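Local structure of DNA photolyase (Agrobacterium tumefaciens, 4U63) at residues A[44-49]-A[114-119]; A[262-267]-A[295-300]; A[417-422]-A[485-490]. The protein probably uses light, gathered by a methenyltetrahydrofolate antenna and passed to a flavin cofactor, to split cyclobutane pyrimidine dimers in DNA. One frame throughout, in Å; residues are numbered along the deposited sequence.

Interaction 1 (A[44-49]-A[114-119]). With SO4 (sulfate ion), chain D; SO4 (sulfate ion), chain E.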
# COMPACT_ATOMS: atom_id res chain seq x y z
N LEU A 44 10.00 2.34 -22.05
CA LEU A 44 11.28 2.44 -22.76
C LEU A 44 11.39 1.43 -23.90
O LEU A 44 11.90 1.75 -24.97
CB LEU A 44 12.45 2.29 -21.79
CG LEU A 44 12.60 3.47 -20.81
CD1 LEU A 44 13.62 3.15 -19.73
CD2 LEU A 44 12.98 4.77 -21.52
N ALA A 45 10.89 0.22 -23.67
CA ALA A 45 10.80 -0.78 -24.74
C ALA A 45 9.94 -0.29 -25.91
O ALA A 45 10.29 -0.49 -27.08
CB ALA A 45 10.24 -2.09 -24.19
N ALA A 46 8.81 0.35 -25.59
CA ALA A 46 7.93 0.91 -26.63
C ALA A 46 8.66 1.99 -27.44
O ALA A 46 8.51 2.07 -28.67
CB ALA A 46 6.66 1.45 -26.01
N VAL A 47 9.45 2.82 -26.76
CA VAL A 47 10.23 3.85 -27.45
C VAL A 47 11.29 3.20 -28.34
O VAL A 47 11.47 3.61 -29.49
CB VAL A 47 10.87 4.84 -26.44
CG1 VAL A 47 11.84 5.80 -27.14
CG2 VAL A 47 9.78 5.64 -25.75
N GLU A 48 11.97 2.18 -27.82
CA GLU A 48 13.00 1.47 -28.59
C GLU A 48 12.41 0.77 -29.81
O GLU A 48 13.03 0.71 -30.87
CB GLU A 48 13.73 0.46 -27.70
CG GLU A 48 14.89 -0.27 -28.38
CD GLU A 48 15.97 0.66 -28.91
OE1 GLU A 48 16.25 1.70 -28.28
OE2 GLU A 48 16.55 0.34 -29.97
N HIS A 49 11.20 0.24 -29.63
CA HIS A 49 10.45 -0.41 -30.71
C HIS A 49 10.24 0.51 -31.92
O HIS A 49 10.25 0.05 -33.06
CB HIS A 49 9.09 -0.85 -30.14
CG HIS A 49 8.17 -1.47 -31.13
ND1 HIS A 49 7.43 -0.73 -32.03
CD2 HIS A 49 7.83 -2.77 -31.34
CE1 HIS A 49 6.69 -1.55 -32.76
NE2 HIS A 49 6.92 -2.79 -32.37
N THR A 114 2.87 -5.20 -31.26
CA THR A 114 3.43 -5.49 -29.95
C THR A 114 2.57 -4.90 -28.84
O THR A 114 2.03 -3.79 -28.98
CB THR A 114 4.88 -4.93 -29.84
OG1 THR A 114 5.69 -5.49 -30.87
CG2 THR A 114 5.52 -5.24 -28.48
N VAL A 115 2.44 -5.65 -27.75
CA VAL A 115 1.88 -5.15 -26.51
C VAL A 115 2.95 -5.33 -25.45
O VAL A 115 3.52 -6.41 -25.33
CB VAL A 115 0.62 -5.90 -26.07
CG1 VAL A 115 0.07 -5.28 -24.78
CG2 VAL A 115 -0.44 -5.88 -27.16
N VAL A 116 3.21 -4.27 -24.69
CA VAL A 116 4.11 -4.35 -23.55
C VAL A 116 3.40 -3.95 -22.26
O VAL A 116 2.45 -3.15 -22.27
CB VAL A 116 5.37 -3.48 -23.74
CG1 VAL A 116 6.18 -3.96 -24.93
CG2 VAL A 116 5.01 -2.00 -23.88
N TRP A 117 3.89 -4.50 -21.17
CA TRP A 117 3.47 -4.10 -19.84
C TRP A 117 4.54 -4.38 -18.80
O TRP A 117 5.46 -5.16 -19.03
CB TRP A 117 2.14 -4.77 -19.44
CG TRP A 117 2.12 -6.31 -19.37
CD1 TRP A 117 2.75 -7.11 -18.44
CD2 TRP A 117 1.38 -7.20 -20.22
NE1 TRP A 117 2.46 -8.44 -18.68
CE2 TRP A 117 1.63 -8.52 -19.77
CE3 TRP A 117 0.55 -7.01 -21.33
CZ2 TRP A 117 1.06 -9.64 -20.39
CZ3 TRP A 117 -0.01 -8.13 -21.94
CH2 TRP A 117 0.25 -9.43 -21.47
N ASN A 118 4.40 -3.72 -17.66
CA ASN A 118 5.23 -4.01 -16.51
C ASN A 118 4.58 -5.11 -15.70
O ASN A 118 3.37 -5.08 -15.43
CB ASN A 118 5.42 -2.75 -15.69
CG ASN A 118 6.25 -1.73 -16.43
OD1 ASN A 118 7.36 -2.03 -16.87
ND2 ASN A 118 5.71 -0.53 -16.59
N ARG A 119 5.40 -6.08 -15.31
CA ARG A 119 4.93 -7.22 -14.54
C ARG A 119 4.30 -6.76 -13.24
O ARG A 119 4.73 -5.75 -12.64
CB ARG A 119 6.08 -8.18 -14.22
CG ARG A 119 6.63 -8.88 -15.43
CD ARG A 119 7.93 -9.57 -15.12
NE ARG A 119 8.58 -9.99 -16.35
CZ ARG A 119 9.88 -10.25 -16.49
NH1 ARG A 119 10.72 -10.13 -15.45
NH2 ARG A 119 10.34 -10.63 -17.67
S SO4 D . 13.99 -10.79 -17.41
O1 SO4 D . 12.86 -11.52 -18.02
O2 SO4 D . 14.74 -10.08 -18.47
O3 SO4 D . 14.88 -11.76 -16.75
O4 SO4 D . 13.49 -9.82 -16.41
S SO4 E . 8.25 -11.97 -21.10
O1 SO4 E . 8.20 -13.25 -21.83
O2 SO4 E . 8.48 -10.84 -22.02
O3 SO4 E . 6.96 -11.80 -20.40
O4 SO4 E . 9.37 -12.00 -20.13
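In the Rossmann-like alpha/beta part of the photolyase, helix 41-49 lies over the parallel sheet, and Ala46 meets Val116 of the strand 114-118 where the two backbones come closest, 7.2 Å between the CA atoms. The pair is apolar: Ala46 CB stands 4.4 Å from Val116 CG2, and Val29 of the neighbouring strand 27-31 touches both residues. The sheet has strand order 3-2-1-4-5, and helix 41-49 packs on it as part of the beta-alpha-beta crossover from strand 27-31 to strand 53-59, yet it also reaches the next strand over, 114-118. At the helix end His49, with CG anti to the backbone N (chi1 177°), extends past Thr114 in the opposite sense to the threonine side chain. Thr114 OG1 approaches the imidazole obliquely, 3.3 Å from His49 NE2, while Asp113 holds that nitrogen by a hydrogen bond. Where the strand gives way to loop, Arg119 turns its guanidinium edge to two sulfate ions, probably from the crystallisation liquor. That of chain D lies in the guanidinium plane, Arg119 NH2 to its O1 at 2.7 Å (167° at the hydrogen) and Arg119 NH1 to its O4 at 2.9 Å, and Arg119 NE donates to Ser145 OG.

Interaction 2 (A[262-267]-A[295-300]); sequences PHLAAG and KEIVWR. With FAD (flavin-adenine dinucleotide), chain C; SO4 (sulfate ion), chain G; SO4 (sulfate ion), chain F.
The carbonyl oxygen of Leu264 is shared: Gly267 N donates to Leu264 O at 3.1 Å as the helix closes in a Schellman motif, and a water adds a weak bond to Leu264 O at 3.4 Å. The same water accepts from Arg300 NH2 at 2.8 Å, lying in the guanidinium plane at its edge, so one water spans the gap between helix 261-265 and helix 287-309. No direct hydrogen bond joins the two segments. Instead the arginine offers its flat face to hydrocarbon, with Arg300 NE 4.1 Å from Leu264 CB. An extended chain, CG anti to the backbone N (chi1 172°) and the guanidinium turned out of line at its end (chi4 -84°), carries the charged group across to Leu264, and Arg300 NH1 donates to Gln149 O. Beside this polar strip the branch tips meet, Leu264 CD1 standing 4.2 Å from Ile297 CD1. Both methyls also border the cofactor's adenosine ribose: Leu264 CD1 comes within 3.4 Å of FAD O2B, and Ile297 CD1 within 3.8 Å of FAD C4B. Arg300 CD lies against the same ribose oxygen as Leu264 CD1, 3.6 Å from FAD O2B. With Glu296 and Trp299 of helix 287-309, these residues form part of the adenosine side of the pocket in which photolyases hold FAD folded back on itself, adenine beside flavin, within an all-helical domain.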
# COMPACT_ATOMS: atom_id res chain seq x y z
N PRO A 262 1.67 4.97 -0.66
CA PRO A 262 0.68 4.88 -1.74
C PRO A 262 1.27 5.12 -3.13
O PRO A 262 0.73 4.63 -4.12
CB PRO A 262 -0.33 5.97 -1.39
CG PRO A 262 0.48 6.98 -0.67
CD PRO A 262 1.47 6.20 0.14
N HIS A 263 2.37 5.87 -3.19
CA HIS A 263 3.08 6.07 -4.44
C HIS A 263 3.73 4.76 -4.90
O HIS A 263 3.69 4.44 -6.08
CB HIS A 263 4.12 7.18 -4.30
CG HIS A 263 3.53 8.52 -4.02
ND1 HIS A 263 2.84 9.23 -4.97
CD2 HIS A 263 3.52 9.28 -2.90
CE1 HIS A 263 2.43 10.37 -4.46
NE2 HIS A 263 2.83 10.43 -3.20
N LEU A 264 4.31 4.02 -3.96
CA LEU A 264 4.89 2.70 -4.25
C LEU A 264 3.81 1.70 -4.65
O LEU A 264 3.98 0.95 -5.62
CB LEU A 264 5.70 2.18 -3.04
CG LEU A 264 7.10 2.78 -2.88
CD1 LEU A 264 7.64 2.53 -1.48
CD2 LEU A 264 8.06 2.23 -3.92
N ALA A 265 2.70 1.72 -3.94
CA ALA A 265 1.57 0.82 -4.23
C ALA A 265 1.00 1.04 -5.63
O ALA A 265 0.66 0.09 -6.33
CB ALA A 265 0.48 1.02 -3.19
N ALA A 266 0.90 2.31 -6.03
CA ALA A 266 0.36 2.69 -7.34
C ALA A 266 1.40 2.61 -8.47
O ALA A 266 1.06 2.84 -9.64
CB ALA A 266 -0.23 4.10 -7.27
N GLY A 267 2.67 2.31 -8.13
CA GLY A 267 3.75 2.23 -9.11
C GLY A 267 4.13 3.57 -9.71
O GLY A 267 4.61 3.64 -10.86
N LYS A 295 15.74 -1.27 5.07
CA LYS A 295 15.04 -2.44 5.64
C LYS A 295 13.53 -2.35 5.43
O LYS A 295 12.90 -3.35 5.11
CB LYS A 295 15.34 -2.62 7.13
CG LYS A 295 16.71 -3.23 7.38
CD LYS A 295 16.97 -3.44 8.87
CE LYS A 295 18.30 -4.13 9.09
NZ LYS A 295 18.65 -4.18 10.53
N GLU A 296 12.95 -1.16 5.58
CA GLU A 296 11.51 -0.99 5.41
C GLU A 296 11.08 -1.22 3.96
O GLU A 296 10.06 -1.86 3.70
CB GLU A 296 11.04 0.36 5.93
CG GLU A 296 11.31 0.57 7.42
CD GLU A 296 10.87 -0.59 8.29
OE1 GLU A 296 9.71 -1.05 8.12
OE2 GLU A 296 11.66 -1.02 9.13
N ILE A 297 11.87 -0.73 3.02
CA ILE A 297 11.67 -1.02 1.60
C ILE A 297 11.69 -2.55 1.37
O ILE A 297 10.89 -3.10 0.62
CB ILE A 297 12.74 -0.33 0.71
CG1 ILE A 297 12.63 1.21 0.81
CG2 ILE A 297 12.65 -0.77 -0.75
CD1 ILE A 297 11.32 1.76 0.32
N VAL A 298 12.62 -3.23 2.04
CA VAL A 298 12.75 -4.68 1.93
C VAL A 298 11.61 -5.43 2.64
O VAL A 298 11.28 -6.55 2.24
CB VAL A 298 14.16 -5.13 2.36
CG1 VAL A 298 14.29 -6.64 2.44
CG2 VAL A 298 15.20 -4.57 1.38
N TRP A 299 11.00 -4.84 3.66
CA TRP A 299 9.76 -5.43 4.23
C TRP A 299 8.65 -5.51 3.17
O TRP A 299 7.93 -6.50 3.12
CB TRP A 299 9.26 -4.69 5.48
CG TRP A 299 9.94 -5.15 6.74
CD1 TRP A 299 10.95 -4.53 7.39
CD2 TRP A 299 9.66 -6.35 7.48
NE1 TRP A 299 11.31 -5.24 8.50
CE2 TRP A 299 10.54 -6.37 8.58
CE3 TRP A 299 8.74 -7.41 7.33
CZ2 TRP A 299 10.55 -7.40 9.52
CZ3 TRP A 299 8.76 -8.44 8.28
CH2 TRP A 299 9.65 -8.42 9.35
N ARG A 300 8.53 -4.50 2.32
CA ARG A 300 7.59 -4.57 1.19
C ARG A 300 7.94 -5.75 0.27
O ARG A 300 7.06 -6.55 -0.10
CB ARG A 300 7.56 -3.23 0.42
CG ARG A 300 6.77 -3.26 -0.89
CD ARG A 300 6.64 -1.86 -1.49
NE ARG A 300 6.01 -1.88 -2.81
CZ ARG A 300 6.62 -2.11 -3.97
NH1 ARG A 300 7.94 -2.34 -4.03
NH2 ARG A 300 5.92 -2.11 -5.10
PA FAD C . 8.25 4.38 5.73
O1A FAD C . 8.58 4.15 7.17
O2A FAD C . 8.71 5.65 5.08
O5B FAD C . 8.77 3.08 4.94
C5B FAD C . 9.13 3.13 3.56
C4B FAD C . 8.37 2.08 2.75
O4B FAD C . 8.65 0.76 3.21
C3B FAD C . 6.87 2.22 2.82
O3B FAD C . 6.38 3.26 1.96
C2B FAD C . 6.41 0.83 2.44
O2B FAD C . 6.40 0.65 1.03
C1B FAD C . 7.48 -0.05 3.05
N9A FAD C . 7.13 -0.59 4.38
C8A FAD C . 7.42 -0.03 5.56
N7A FAD C . 7.00 -0.79 6.59
C5A FAD C . 6.43 -1.90 6.06
C6A FAD C . 5.79 -3.10 6.59
N6A FAD C . 5.67 -3.27 7.92
N1A FAD C . 5.32 -4.00 5.70
C2A FAD C . 5.43 -3.82 4.36
N3A FAD C . 6.02 -2.73 3.81
C4A FAD C . 6.53 -1.76 4.60
N1 FAD C . 1.86 -1.09 3.91
C2 FAD C . 1.43 -0.89 2.64
O2 FAD C . 2.25 -0.40 1.83
N3 FAD C . 0.18 -1.22 2.25
C4 FAD C . -0.73 -1.77 3.10
O4 FAD C . -1.89 -2.08 2.72
C4X FAD C . -0.33 -2.00 4.50
N5 FAD C . -1.17 -2.52 5.44
C5X FAD C . -0.75 -2.74 6.72
C6 FAD C . -1.59 -3.30 7.67
C7 FAD C . -1.17 -3.52 8.99
C7M FAD C . -2.11 -4.12 10.01
C8 FAD C . 0.21 -3.15 9.39
C8M FAD C . 0.72 -3.36 10.79
C9 FAD C . 1.04 -2.59 8.46
C9A FAD C . 0.65 -2.37 7.13
N10 FAD C . 1.52 -1.79 6.17
C10 FAD C . 1.06 -1.61 4.86
C1' FAD C . 2.92 -1.46 6.48
C2' FAD C . 3.28 -0.08 6.98
O2' FAD C . 2.48 0.24 8.12
C3' FAD C . 3.15 0.97 5.89
O3' FAD C . 3.90 0.60 4.74
C4' FAD C . 3.65 2.31 6.43
O4' FAD C . 2.76 2.77 7.44
C5' FAD C . 3.73 3.31 5.30
O5' FAD C . 4.19 4.60 5.76
P FAD C . 5.52 5.21 5.10
O1P FAD C . 5.73 6.57 5.68
O2P FAD C . 5.44 5.15 3.60
O3P FAD C . 6.65 4.19 5.62
S SO4 G . 20.97 -7.12 10.30
O1 SO4 G . 21.31 -8.00 9.17
O2 SO4 G . 21.36 -5.72 9.99
O3 SO4 G . 19.51 -7.18 10.55
O4 SO4 G . 21.70 -7.59 11.50
S SO4 F . 17.18 -4.90 14.17
O1 SO4 F . 15.81 -5.11 14.66
O2 SO4 F . 17.16 -4.73 12.70
O3 SO4 F . 18.01 -6.07 14.51
O4 SO4 F . 17.76 -3.70 14.80
O HOH W 1 3.21 -2.35 -5.53

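Interaction 3 (A[417-422]-A[485-490])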
# COMPACT_ATOMS: atom_id res chain seq x y z
N PHE A 417 -0.19 -15.28 22.40
CA PHE A 417 -0.24 -15.02 23.84
C PHE A 417 0.43 -13.72 24.30
O PHE A 417 0.22 -13.30 25.43
CB PHE A 417 0.31 -16.22 24.64
CG PHE A 417 1.74 -16.58 24.34
CD1 PHE A 417 2.80 -15.81 24.83
CD2 PHE A 417 2.04 -17.72 23.60
CE1 PHE A 417 4.11 -16.15 24.56
CE2 PHE A 417 3.36 -18.07 23.33
CZ PHE A 417 4.40 -17.28 23.81
N ARG A 418 1.25 -13.11 23.45
CA ARG A 418 1.79 -11.77 23.73
C ARG A 418 0.71 -10.72 23.46
O ARG A 418 0.44 -10.41 22.30
CB ARG A 418 3.00 -11.45 22.88
CG ARG A 418 4.31 -11.98 23.41
CD ARG A 418 5.46 -11.33 22.66
NE ARG A 418 6.72 -11.88 23.12
CZ ARG A 418 7.36 -11.51 24.23
NH1 ARG A 418 6.86 -10.56 25.03
NH2 ARG A 418 8.51 -12.10 24.54
N ILE A 419 0.12 -10.19 24.52
CA ILE A 419 -0.96 -9.21 24.42
C ILE A 419 -0.63 -8.01 25.29
O ILE A 419 -0.72 -8.08 26.51
CB ILE A 419 -2.29 -9.78 24.93
CG1 ILE A 419 -2.65 -11.07 24.20
CG2 ILE A 419 -3.41 -8.74 24.78
CD1 ILE A 419 -3.78 -11.83 24.85
N PHE A 420 -0.25 -6.91 24.67
CA PHE A 420 0.02 -5.69 25.43
C PHE A 420 -1.20 -4.82 25.52
O PHE A 420 -2.06 -4.82 24.64
CB PHE A 420 1.13 -4.86 24.81
CG PHE A 420 2.40 -5.61 24.65
CD1 PHE A 420 3.20 -5.87 25.75
CD2 PHE A 420 2.78 -6.07 23.41
CE1 PHE A 420 4.38 -6.57 25.60
CE2 PHE A 420 3.95 -6.77 23.26
CZ PHE A 420 4.75 -7.02 24.35
N ASN A 421 -1.22 -4.06 26.62
CA ASN A 421 -2.23 -3.08 26.87
C ASN A 421 -2.01 -1.90 25.91
O ASN A 421 -0.91 -1.35 25.87
CB ASN A 421 -2.14 -2.61 28.32
CG ASN A 421 -3.38 -1.88 28.78
OD1 ASN A 421 -4.10 -1.29 27.99
ND2 ASN A 421 -3.65 -1.94 30.08
N PRO A 422 -3.04 -1.53 25.13
CA PRO A 422 -2.96 -0.33 24.28
C PRO A 422 -2.56 0.92 25.06
O PRO A 422 -1.90 1.80 24.52
CB PRO A 422 -4.38 -0.17 23.76
CG PRO A 422 -5.04 -1.48 23.90
CD PRO A 422 -4.31 -2.26 24.95
N GLU A 485 -7.98 -12.18 29.39
CA GLU A 485 -8.42 -13.53 29.83
C GLU A 485 -9.21 -14.25 28.75
O GLU A 485 -9.02 -15.44 28.51
CB GLU A 485 -9.28 -13.45 31.09
CG GLU A 485 -8.55 -13.09 32.37
CD GLU A 485 -9.51 -12.76 33.50
OE1 GLU A 485 -10.65 -13.27 33.51
OE2 GLU A 485 -9.13 -11.99 34.39
N ARG A 486 -10.11 -13.52 28.10
CA ARG A 486 -10.94 -14.08 27.03
C ARG A 486 -10.10 -14.54 25.84
O ARG A 486 -10.33 -15.62 25.30
CB ARG A 486 -11.97 -13.05 26.58
CG ARG A 486 -12.99 -13.56 25.58
CD ARG A 486 -14.09 -12.55 25.37
NE ARG A 486 -13.58 -11.29 24.81
CZ ARG A 486 -14.31 -10.20 24.60
NH1 ARG A 486 -15.61 -10.18 24.91
NH2 ARG A 486 -13.74 -9.11 24.08
N ALA A 487 -9.13 -13.72 25.43
CA ALA A 487 -8.28 -14.05 24.29
C ALA A 487 -7.41 -15.28 24.59
O ALA A 487 -7.25 -16.17 23.75
CB ALA A 487 -7.43 -12.86 23.91
N LEU A 488 -6.85 -15.33 25.79
CA LEU A 488 -6.01 -16.46 26.17
C LEU A 488 -6.84 -17.75 26.35
O LEU A 488 -6.36 -18.84 26.04
CB LEU A 488 -5.19 -16.13 27.42
CG LEU A 488 -4.21 -14.97 27.24
CD1 LEU A 488 -3.51 -14.66 28.56
CD2 LEU A 488 -3.19 -15.25 26.15
N ALA A 489 -8.08 -17.62 26.82
CA ALA A 489 -8.98 -18.78 26.87
C ALA A 489 -9.30 -19.27 25.46
O ALA A 489 -9.38 -20.47 25.22
CB ALA A 489 -10.26 -18.44 27.62
N ALA A 490 -9.48 -18.35 24.51
CA ALA A 490 -9.74 -18.72 23.11
C ALA A 490 -8.53 -19.42 22.50
O ALA A 490 -8.68 -20.36 21.73
CB ALA A 490 -10.14 -17.51 22.29
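An irregular, largely extended chain at 417-422 passes helix 480-495 in the helical FAD-binding part of the photolyase, coming nearest at Phe417, whose CA lies 6.4 Å from Leu488 CA, and drawing away toward Pro422. No hydrogen bond joins the two segments; the contact between them is apolar. Leu488 CD2 touches two loop residues at once, 3.8 Å from Phe417 CA and 3.7 Å from Ile419 CD1. The phenylalanine contributes its backbone and the root of its side chain, Phe417 CB being 3.9 Å from Leu488 CD2. Its first torsion (chi1 60°) places CG in the crowded position between the backbone N and the carbonyl carbon, and the ring leads away from 485-490, while the side chain also touches Tyr491 further along the same helix. Ile419, unlike Phe417, is buried. Its CG1 branch, continued to CD1 in an extended form (chi2 168°), points CD1 at the helix surface, where this one methyl meets two consecutive residues, Ala487 CB at 3.9 Å as well as Leu488. Ile419 and Leu488 pass one another in opposite directions, so that they overlap alongside. Polar ties to helix 362-375 flank the apolar patch: Lys374 NZ donates to Arg418 O, and Arg486 NH2 of helix 480-495 donates to His375 O, so both segments are also tied to helix 362-375. At the far end of the loop Asn421 is the N-cap of helix 422-429, its OD1 accepting the backbone N-H of Ile423.

The three contacts follow one another along the chain without touching, and their chemistry changes with place. Interactions 1 and 2 are buried and interaction 3 only partly so. Interaction 1 sets a helix over a strand in the alpha/beta layer, interaction 2 joins helices 261-265 and 287-309, and interaction 3 a loop and helix 480-495; no two of the three share a helix or strand. Interactions 1 and 3 lie on opposite sides of the chain's centre, their own centres about 52 Å apart, whereas interaction 2 sits near that centre, lining the cofactor. There a water and a guanidinium face supplement the aliphatic contact; interaction 3 is purely apolar between its segments, and interaction 1 sets an apolar pair beside a histidine and a threonine.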